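Local coordinates for Endonuclease/exonuclease/phosphatase domain-containing protein (PDB 3L1W) that is of unknown function but belongs to the endonuclease/exonuclease/phosphatase family and possibly acts as a 3'-5' RNA exonuclease, at residues A63-D68 with C108-L113; I41-P46 with N130-H135; T59-E64 with L74-N79. All blocks are in the same frame, centred on the assembly; numbering follows the deposited sequence.

How the contacts relate
All three contacts lie within one DNase I-like domain with two mixed beta-sheets. Contact 3 is a hairpin at the edge of the first sheet. Contact 1 starts from the same strand, shares A63 and E64, and crosses to strand 111-119 of the second sheet. Contact 2 joins the sheets deeper inside. Its first segment precedes all others in the chain and its second follows them. Contacts 1 and 2 lie about 9 Å apart between centres and are linked by the R110-D134 salt bridge. Contacts 1 and 3 lie about 13 Å apart between centres. Contacts 2 and 3 lie about 11 Å apart between centres. Contacts 1 and 2 bring the sheets together; contact 3 builds one edge.

Contact 1: residues A63-D68 with C108-L113; sequences AEREGD and CPRIAL
R65 sets CG between its backbone N and carbonyl carbon (chi1 70°), then runs extended to NE. This lays the side chain along P109, with R65 CD 3.2 Å from P109 O. That carbonyl is buried by the contact and has no hydrogen-bond partner in the model. The R65 guanidinium ends beside C108, whose SG lies over one face, 3.6 Å from R65 NH2. R110 bends at chi2 (-84°) and lies alongside R65, pointing the same way. R65 NH2 sits over the centre of the R110 guanidinium, and the two planes are 77° apart. This places like charges close together. D134 forms a salt bridge with R110 NE and probably offsets part of the repulsion. The contact joins the end of strand 59-64 to the start of strand 111-119, bridging the two sheets of the DNase I-like fold. I111 uses both branches: CG2 rests 3.8 Å from R65 CA, while CD1 reaches A63 CB at 3.9 Å. L113 CD1 lies 4.0 Å from A63 CB. At the strand end, E64 OE1 accepts from E66 N of the following turn at 2.9 Å, from above the carboxylate plane. The indole NE1 of W92 is hydrogen-bonded to R65 O.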
loop_
_atom_site.group_PDB
_atom_site.type_symbol
_atom_site.label_atom_id
_atom_site.label_comp_id
_atom_site.label_asym_id
_atom_site.label_seq_id
_atom_site.Cartn_x
_atom_site.Cartn_y
_atom_site.Cartn_z
ATOM N N ALA A 63 2.404 21.926 -15.875
ATOM C CA ALA A 63 1.990 22.813 -16.960
ATOM C C ALA A 63 0.484 22.921 -16.862
ATOM O O ALA A 63 -0.162 22.052 -16.278
ATOM C CB ALA A 63 2.401 22.242 -18.305
ATOM N N GLU A 64 -0.091 23.990 -17.392
ATOM C CA GLU A 64 -1.540 24.141 -17.282
ATOM C C GLU A 64 -2.170 24.521 -18.615
ATOM O O GLU A 64 -1.476 24.951 -19.533
ATOM C CB GLU A 64 -1.928 25.076 -16.132
ATOM C CG GLU A 64 -1.255 26.427 -16.167
ATOM C CD GLU A 64 -1.792 27.299 -17.273
ATOM O OE1 GLU A 64 -3.027 27.474 -17.332
ATOM O OE2 GLU A 64 -0.980 27.805 -18.076
ATOM N N ARG A 65 -3.484 24.352 -18.708
ATOM C CA ARG A 65 -4.132 24.337 -20.010
ATOM C C ARG A 65 -4.537 25.712 -20.537
ATOM O O ARG A 65 -4.831 25.855 -21.722
ATOM C CB ARG A 65 -5.322 23.370 -20.004
ATOM C CG ARG A 65 -6.505 23.832 -19.180
ATOM C CD ARG A 65 -7.524 22.713 -18.986
ATOM N NE ARG A 65 -8.773 23.237 -18.447
ATOM C CZ ARG A 65 -9.844 22.505 -18.169
ATOM N NH1 ARG A 65 -10.932 23.087 -17.686
ATOM N NH2 ARG A 65 -9.829 21.196 -18.371
ATOM N N GLU A 66 -4.529 26.729 -19.678
ATOM C CA GLU A 66 -4.921 28.064 -20.142
ATOM C C GLU A 66 -3.767 28.824 -20.777
ATOM O O GLU A 66 -3.979 29.663 -21.648
ATOM C CB GLU A 66 -5.558 28.887 -19.018
ATOM C CG GLU A 66 -6.853 28.290 -18.476
ATOM C CD GLU A 66 -7.928 28.141 -19.544
ATOM O OE1 GLU A 66 -7.975 28.983 -20.465
ATOM O OE2 GLU A 66 -8.730 27.185 -19.458
ATOM N N GLY A 67 -2.547 28.526 -20.348
ATOM C CA GLY A 67 -1.376 29.199 -20.880
ATOM C C GLY A 67 -0.933 30.371 -20.024
ATOM O O GLY A 67 0.247 30.726 -20.011
ATOM N N ASP A 68 -1.880 30.971 -19.306
ATOM C CA ASP A 68 -1.583 32.094 -18.416
ATOM C C ASP A 68 -1.111 31.623 -17.038
ATOM O O ASP A 68 -1.054 32.408 -16.091
ATOM C CB ASP A 68 -2.804 33.014 -18.277
ATOM C CG ASP A 68 -4.023 32.292 -17.725
ATOM O OD1 ASP A 68 -3.868 31.166 -17.207
ATOM O OD2 ASP A 68 -5.138 32.850 -17.805
ATOM N N CYS A 108 -13.007 22.118 -24.212
ATOM C CA CYS A 108 -12.101 23.008 -23.498
ATOM C C CYS A 108 -10.664 22.731 -23.920
ATOM O O CYS A 108 -10.383 21.685 -24.503
ATOM C CB CYS A 108 -12.245 22.800 -21.987
ATOM S SG CYS A 108 -11.701 21.167 -21.403
ATOM N N PRO A 109 -9.752 23.668 -23.632
ATOM C CA PRO A 109 -8.344 23.382 -23.912
ATOM C C PRO A 109 -7.903 22.172 -23.102
ATOM O O PRO A 109 -8.332 22.004 -21.954
ATOM C CB PRO A 109 -7.622 24.649 -23.432
ATOM C CG PRO A 109 -8.679 25.704 -23.377
ATOM C CD PRO A 109 -9.933 24.985 -23.003
ATOM N N ARG A 110 -7.100 21.310 -23.717
ATOM C CA ARG A 110 -6.526 20.164 -23.034
ATOM C C ARG A 110 -5.064 20.129 -23.402
ATOM O O ARG A 110 -4.693 20.481 -24.525
ATOM C CB ARG A 110 -7.179 18.857 -23.490
ATOM C CG ARG A 110 -8.633 18.721 -23.115
ATOM C CD ARG A 110 -8.791 18.197 -21.712
ATOM N NE ARG A 110 -10.191 18.226 -21.305
ATOM C CZ ARG A 110 -10.625 17.854 -20.110
ATOM N NH1 ARG A 110 -9.763 17.405 -19.207
ATOM N NH2 ARG A 110 -11.917 17.920 -19.821
ATOM N N ILE A 111 -4.229 19.713 -22.463
ATOM C CA ILE A 111 -2.819 19.585 -22.772
ATOM C C ILE A 111 -2.331 18.178 -22.495
ATOM O O ILE A 111 -2.973 17.400 -21.783
ATOM C CB ILE A 111 -1.954 20.570 -21.965
ATOM C CG1 ILE A 111 -2.121 20.330 -20.464
ATOM C CG2 ILE A 111 -2.299 22.021 -22.338
ATOM C CD1 ILE A 111 -0.971 20.892 -19.636
ATOM N N ALA A 112 -1.196 17.848 -23.088
ATOM C CA ALA A 112 -0.419 16.708 -22.636
ATOM C C ALA A 112 0.894 17.236 -22.104
ATOM O O ALA A 112 1.465 18.191 -22.642
ATOM C CB ALA A 112 -0.184 15.716 -23.764
ATOM N N LEU A 113 1.367 16.605 -21.036
ATOM C CA LEU A 113 2.628 16.967 -20.408
ATOM C C LEU A 113 3.517 15.739 -20.509
ATOM O O LEU A 113 3.102 14.642 -20.139
ATOM C CB LEU A 113 2.390 17.317 -18.931
ATOM C CG LEU A 113 3.618 17.576 -18.044
ATOM C CD1 LEU A 113 4.441 18.755 -18.566
ATOM C CD2 LEU A 113 3.242 17.773 -16.561
#

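Contact 2: residues I41-P46 with N130-H135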
loop_
_atom_site.group_PDB
_atom_site.type_symbol
_atom_site.label_atom_id
_atom_site.label_comp_id
_atom_site.label_asym_id
_atom_site.label_seq_id
_atom_site.Cartn_x
_atom_site.Cartn_y
_atom_site.Cartn_z
ATOM N N ILE A 41 0.077 13.126 -12.454
ATOM C CA ILE A 41 -1.027 13.704 -11.711
ATOM C C ILE A 41 -1.935 14.444 -12.673
ATOM O O ILE A 41 -1.450 15.195 -13.522
ATOM C CB ILE A 41 -0.501 14.735 -10.688
ATOM C CG1 ILE A 41 0.357 14.051 -9.617
ATOM C CG2 ILE A 41 -1.662 15.488 -10.008
ATOM C CD1 ILE A 41 -0.441 13.098 -8.722
ATOM N N GLN A 42 -3.248 14.243 -12.553
ATOM C CA GLN A 42 -4.209 15.050 -13.302
ATOM C C GLN A 42 -5.065 15.913 -12.376
ATOM O O GLN A 42 -5.251 15.582 -11.202
ATOM C CB GLN A 42 -5.131 14.186 -14.174
ATOM C CG GLN A 42 -4.410 13.265 -15.150
ATOM C CD GLN A 42 -3.887 12.025 -14.450
ATOM O OE1 GLN A 42 -4.566 11.456 -13.595
ATOM N NE2 GLN A 42 -2.686 11.594 -14.814
ATOM N N GLU A 43 -5.576 17.008 -12.933
ATOM C CA GLU A 43 -6.557 17.901 -12.291
ATOM C C GLU A 43 -5.990 18.716 -11.134
ATOM O O GLU A 43 -6.485 18.647 -10.014
ATOM C CB GLU A 43 -7.812 17.136 -11.857
ATOM C CG GLU A 43 -8.566 16.510 -13.027
ATOM C CD GLU A 43 -10.013 16.165 -12.708
ATOM O OE1 GLU A 43 -10.576 16.739 -11.761
ATOM O OE2 GLU A 43 -10.606 15.332 -13.434
ATOM N N VAL A 44 -4.948 19.489 -11.410
ATOM C CA VAL A 44 -4.375 20.354 -10.390
ATOM C C VAL A 44 -4.339 21.814 -10.840
ATOM O O VAL A 44 -3.645 22.175 -11.795
ATOM C CB VAL A 44 -2.968 19.877 -9.951
ATOM C CG1 VAL A 44 -3.098 18.615 -9.107
ATOM C CG2 VAL A 44 -2.055 19.630 -11.166
ATOM N N ARG A 45 -5.105 22.641 -10.143
ATOM C CA ARG A 45 -5.013 24.081 -10.301
ATOM C C ARG A 45 -3.737 24.555 -9.605
ATOM O O ARG A 45 -3.079 23.772 -8.905
ATOM C CB ARG A 45 -6.266 24.741 -9.723
ATOM C CG ARG A 45 -7.525 24.403 -10.532
ATOM C CD ARG A 45 -8.774 25.102 -10.000
ATOM N NE ARG A 45 -8.566 26.539 -9.890
ATOM C CZ ARG A 45 -8.474 27.364 -10.931
ATOM N NH1 ARG A 45 -8.276 28.662 -10.733
ATOM N NH2 ARG A 45 -8.578 26.897 -12.168
ATOM N N PRO A 46 -3.356 25.823 -9.811
ATOM C CA PRO A 46 -2.059 26.265 -9.284
ATOM C C PRO A 46 -1.887 26.056 -7.785
ATOM O O PRO A 46 -0.789 25.699 -7.341
ATOM C CB PRO A 46 -2.037 27.754 -9.632
ATOM C CG PRO A 46 -2.837 27.826 -10.900
ATOM C CD PRO A 46 -3.957 26.827 -10.716
ATOM N N ASN A 130 1.811 12.146 -19.788
ATOM C CA ASN A 130 0.696 12.307 -18.855
ATOM C C ASN A 130 -0.562 12.629 -19.649
ATOM O O ASN A 130 -0.648 13.683 -20.281
ATOM C CB ASN A 130 1.006 13.435 -17.869
ATOM C CG ASN A 130 -0.010 13.530 -16.741
ATOM O OD1 ASN A 130 -1.132 13.049 -16.865
ATOM N ND2 ASN A 130 0.384 14.167 -15.642
ATOM N N VAL A 131 -1.521 11.704 -19.613
ATOM C CA VAL A 131 -2.757 11.777 -20.380
ATOM C C VAL A 131 -3.944 12.305 -19.563
ATOM O O VAL A 131 -4.212 11.810 -18.475
ATOM C CB VAL A 131 -3.140 10.350 -20.855
ATOM C CG1 VAL A 131 -4.490 10.354 -21.546
ATOM C CG2 VAL A 131 -2.049 9.788 -21.787
ATOM N N HIS A 132 -4.666 13.294 -20.091
ATOM C CA HIS A 132 -6.007 13.573 -19.580
ATOM C C HIS A 132 -6.908 13.982 -20.726
ATOM O O HIS A 132 -6.898 15.135 -21.156
ATOM C CB HIS A 132 -6.011 14.653 -18.495
ATOM C CG HIS A 132 -7.310 14.738 -17.755
ATOM N ND1 HIS A 132 -7.595 15.736 -16.847
ATOM C CD2 HIS A 132 -8.402 13.935 -17.787
ATOM C CE1 HIS A 132 -8.810 15.551 -16.360
ATOM N NE2 HIS A 132 -9.321 14.463 -16.911
ATOM N N LEU A 133 -7.687 13.031 -21.223
ATOM C CA LEU A 133 -8.477 13.283 -22.428
ATOM C C LEU A 133 -9.806 13.909 -22.066
ATOM O O LEU A 133 -10.238 13.827 -20.923
ATOM C CB LEU A 133 -8.693 11.992 -23.224
ATOM C CG LEU A 133 -7.415 11.248 -23.619
ATOM C CD1 LEU A 133 -7.735 9.997 -24.414
ATOM C CD2 LEU A 133 -6.489 12.165 -24.409
ATOM N N ASP A 134 -10.448 14.528 -23.060
ATOM C CA ASP A 134 -11.701 15.242 -22.872
ATOM C C ASP A 134 -12.819 14.305 -22.430
ATOM O O ASP A 134 -12.907 13.172 -22.894
ATOM C CB ASP A 134 -12.093 15.916 -24.194
ATOM C CG ASP A 134 -12.678 17.290 -23.996
ATOM O OD1 ASP A 134 -11.984 18.166 -23.445
ATOM O OD2 ASP A 134 -13.833 17.503 -24.404
ATOM N N HIS A 135 -13.676 14.771 -21.531
ATOM C CA HIS A 135 -14.805 13.960 -21.082
ATOM C C HIS A 135 -16.013 14.079 -22.014
ATOM O O HIS A 135 -16.933 13.272 -21.959
ATOM C CB HIS A 135 -15.221 14.345 -19.657
ATOM C CG HIS A 135 -15.577 15.794 -19.496
ATOM N ND1 HIS A 135 -16.817 16.298 -19.828
ATOM C CD2 HIS A 135 -14.859 16.841 -19.026
ATOM C CE1 HIS A 135 -16.845 17.595 -19.576
ATOM N NE2 HIS A 135 -15.670 17.951 -19.090
HETATM O O HOH W 1 -6.369 18.030 -15.665
#
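N130 is gripped through both ends of its amide. N130 ND2 donates to I41 O at 3.0 Å, coming from above the carbonyl plane. N130 OD1 accepts from Q42 NE2 at 3.0 Å, along an almost straight N-H line (179°). The two amide planes stand nearly perpendicular, 85° apart. These two bonds fix the flip of the N130 amide. Q42 reaches it by bending at chi2, which also brings Q42 CG to 3.6 Å from V131 O. H132 holds CG anti to its backbone N, and its ring lies beside E43. E43 OE2 comes 3.4 Å from H132 CE1, with the carboxylate and ring planes nearly parallel. A water in the ring plane lies 2.9 Å from H132 ND1 and accepts a weak bond from E43 N.

In the next shell, Q42 NE2 also bonds to T5 OG1. E43 is held by the backbone N of V10 and by N7 ND2. E43 and V44 form a G1 beta bulge facing G73. E43, N7 and H132, with D166 and N168 near by, are consistent with the catalytic centre of the DNase I-like family.

The strand segments belong to different, facing sheets and cross at -51°, with axes 7.6 Å apart. Strand 38-44 lies between strands 2-7 and 73-78. Strand 126-132 pairs with 111-119, and V131 packs against helix 138-151.

Contact 3: residues T59-E64 with L74-N79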
loop_
_atom_site.group_PDB
_atom_site.type_symbol
_atom_site.label_atom_id
_atom_site.label_comp_id
_atom_site.label_asym_id
_atom_site.label_seq_id
_atom_site.Cartn_x
_atom_site.Cartn_y
_atom_site.Cartn_z
ATOM N N THR A 59 9.957 16.021 -6.615
ATOM C CA THR A 59 10.156 17.108 -7.567
ATOM C C THR A 59 8.917 17.140 -8.450
ATOM O O THR A 59 8.358 16.092 -8.769
ATOM C CB THR A 59 11.426 16.866 -8.399
ATOM O OG1 THR A 59 12.554 16.836 -7.517
ATOM C CG2 THR A 59 11.639 17.992 -9.413
ATOM N N CYS A 60 8.475 18.343 -8.810
ATOM C CA CYS A 60 7.233 18.535 -9.549
ATOM C C CYS A 60 7.450 19.285 -10.852
ATOM O O CYS A 60 7.860 20.444 -10.847
ATOM C CB CYS A 60 6.241 19.324 -8.694
ATOM S SG CYS A 60 4.646 19.601 -9.492
ATOM N N LEU A 61 7.179 18.603 -11.958
ATOM C CA LEU A 61 7.087 19.215 -13.271
ATOM C C LEU A 61 5.612 19.492 -13.512
ATOM O O LEU A 61 4.776 18.629 -13.277
ATOM C CB LEU A 61 7.579 18.221 -14.316
ATOM C CG LEU A 61 7.237 18.523 -15.771
ATOM C CD1 LEU A 61 8.056 19.714 -16.268
ATOM C CD2 LEU A 61 7.508 17.286 -16.619
ATOM N N SER A 62 5.273 20.690 -13.976
ATOM C CA SER A 62 3.862 20.981 -14.213
ATOM C C SER A 62 3.642 21.911 -15.391
ATOM O O SER A 62 4.559 22.587 -15.845
ATOM C CB SER A 62 3.193 21.572 -12.969
ATOM O OG SER A 62 3.652 22.890 -12.719
ATOM N N ALA A 63 2.404 21.926 -15.875
ATOM C CA ALA A 63 1.990 22.813 -16.960
ATOM C C ALA A 63 0.484 22.921 -16.862
ATOM O O ALA A 63 -0.162 22.052 -16.278
ATOM C CB ALA A 63 2.401 22.242 -18.305
ATOM N N GLU A 64 -0.091 23.990 -17.392
ATOM C CA GLU A 64 -1.540 24.141 -17.282
ATOM C C GLU A 64 -2.170 24.521 -18.615
ATOM O O GLU A 64 -1.476 24.951 -19.533
ATOM C CB GLU A 64 -1.928 25.076 -16.132
ATOM C CG GLU A 64 -1.255 26.427 -16.167
ATOM C CD GLU A 64 -1.792 27.299 -17.273
ATOM O OE1 GLU A 64 -3.027 27.474 -17.332
ATOM O OE2 GLU A 64 -0.980 27.805 -18.076
ATOM N N LEU A 74 -1.594 19.684 -15.301
ATOM C CA LEU A 74 -1.086 18.339 -15.095
ATOM C C LEU A 74 0.255 18.458 -14.399
ATOM O O LEU A 74 0.908 19.502 -14.461
ATOM C CB LEU A 74 -0.873 17.643 -16.433
ATOM C CG LEU A 74 -2.069 17.527 -17.368
ATOM C CD1 LEU A 74 -1.667 16.844 -18.673
ATOM C CD2 LEU A 74 -3.218 16.773 -16.681
ATOM N N ALA A 75 0.671 17.389 -13.728
ATOM C CA ALA A 75 1.999 17.368 -13.136
ATOM C C ALA A 75 2.611 16.002 -13.318
ATOM O O ALA A 75 1.906 14.992 -13.459
ATOM C CB ALA A 75 1.936 17.728 -11.634
ATOM N N ILE A 76 3.935 15.969 -13.335
ATOM C CA ILE A 76 4.646 14.715 -13.173
ATOM C C ILE A 76 5.537 14.885 -11.962
ATOM O O ILE A 76 6.399 15.759 -11.940
ATOM C CB ILE A 76 5.494 14.359 -14.409
ATOM C CG1 ILE A 76 4.596 14.213 -15.636
ATOM C CG2 ILE A 76 6.256 13.043 -14.152
ATOM C CD1 ILE A 76 5.362 14.023 -16.938
ATOM N N LEU A 77 5.269 14.093 -10.928
ATOM C CA LEU A 77 6.089 14.108 -9.730
ATOM C C LEU A 77 7.145 13.038 -9.907
ATOM O O LEU A 77 6.850 11.942 -10.385
ATOM C CB LEU A 77 5.236 13.776 -8.497
ATOM C CG LEU A 77 4.024 14.668 -8.239
ATOM C CD1 LEU A 77 3.285 14.227 -6.979
ATOM C CD2 LEU A 77 4.454 16.130 -8.129
ATOM N N TYR A 78 8.377 13.338 -9.525
ATOM C CA TYR A 78 9.427 12.326 -9.608
ATOM C C TYR A 78 10.472 12.499 -8.523
ATOM O O TYR A 78 10.672 13.594 -7.989
ATOM C CB TYR A 78 10.069 12.293 -11.008
ATOM C CG TYR A 78 10.770 13.568 -11.416
ATOM C CD1 TYR A 78 12.153 13.680 -11.334
ATOM C CD2 TYR A 78 10.050 14.654 -11.884
ATOM C CE1 TYR A 78 12.799 14.849 -11.724
ATOM C CE2 TYR A 78 10.693 15.828 -12.274
ATOM C CZ TYR A 78 12.061 15.910 -12.184
ATOM O OH TYR A 78 12.692 17.073 -12.566
ATOM N N ASN A 79 11.128 11.397 -8.190
ATOM C CA ASN A 79 12.184 11.392 -7.182
ATOM C C ASN A 79 13.526 11.402 -7.895
ATOM O O ASN A 79 13.870 10.433 -8.574
ATOM C CB ASN A 79 12.050 10.127 -6.329
ATOM C CG ASN A 79 13.133 10.001 -5.272
ATOM O OD1 ASN A 79 14.179 10.634 -5.354
ATOM N ND2 ASN A 79 12.883 9.162 -4.269
#
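Six backbone hydrogen bonds join strand 59-64 to strand 73-78. They come in three reciprocal pairs: T59 with Y78, L61 with I76, and A63 with L74. The shortest runs from I76 N to L61 O, at 2.8 Å. The longest runs from A63 N to L74 O, at 3.2 Å. L74 N meets A63 O nearly along the C=O axis (170°). Between them lie the non-hydrogen-bonded pairs C60-L77 and S62-A75. CA-H...O contacts add to the pairing, the closest being A75 CA to L61 O at 3.1 Å.

T59, L61, A63, L74, I76 and Y78 share one face. Y78 places its ring in the crowded position between its backbone N and carbonyl carbon (chi1 62°). The ring therefore turns back across the strand pair. T59 CB sits over the ring face in a CH-pi contact, 4.0 Å from the Y78 ring centroid. T59 CG2 reaches the far end of the ring, 3.4 Å from Y78 OH. T59 OG1 is bonded to E80. L61 and I76 lie side by side, with L61 CD2 3.9 Å from I76 CD1. Y78 also meets F117 edge-to-face, and L61 and I76 pack on L113, all towards the second sheet.

On the other face, L77 CD2 packs at 3.7 Å from C60 CB, and A75 CB touches C60 SG. Helix 46-55 covers this side through V49 and K53. The pair is an antiparallel beta-hairpin at the edge of a seven-stranded sheet, part of the two-sheet core of the DNase I-like fold.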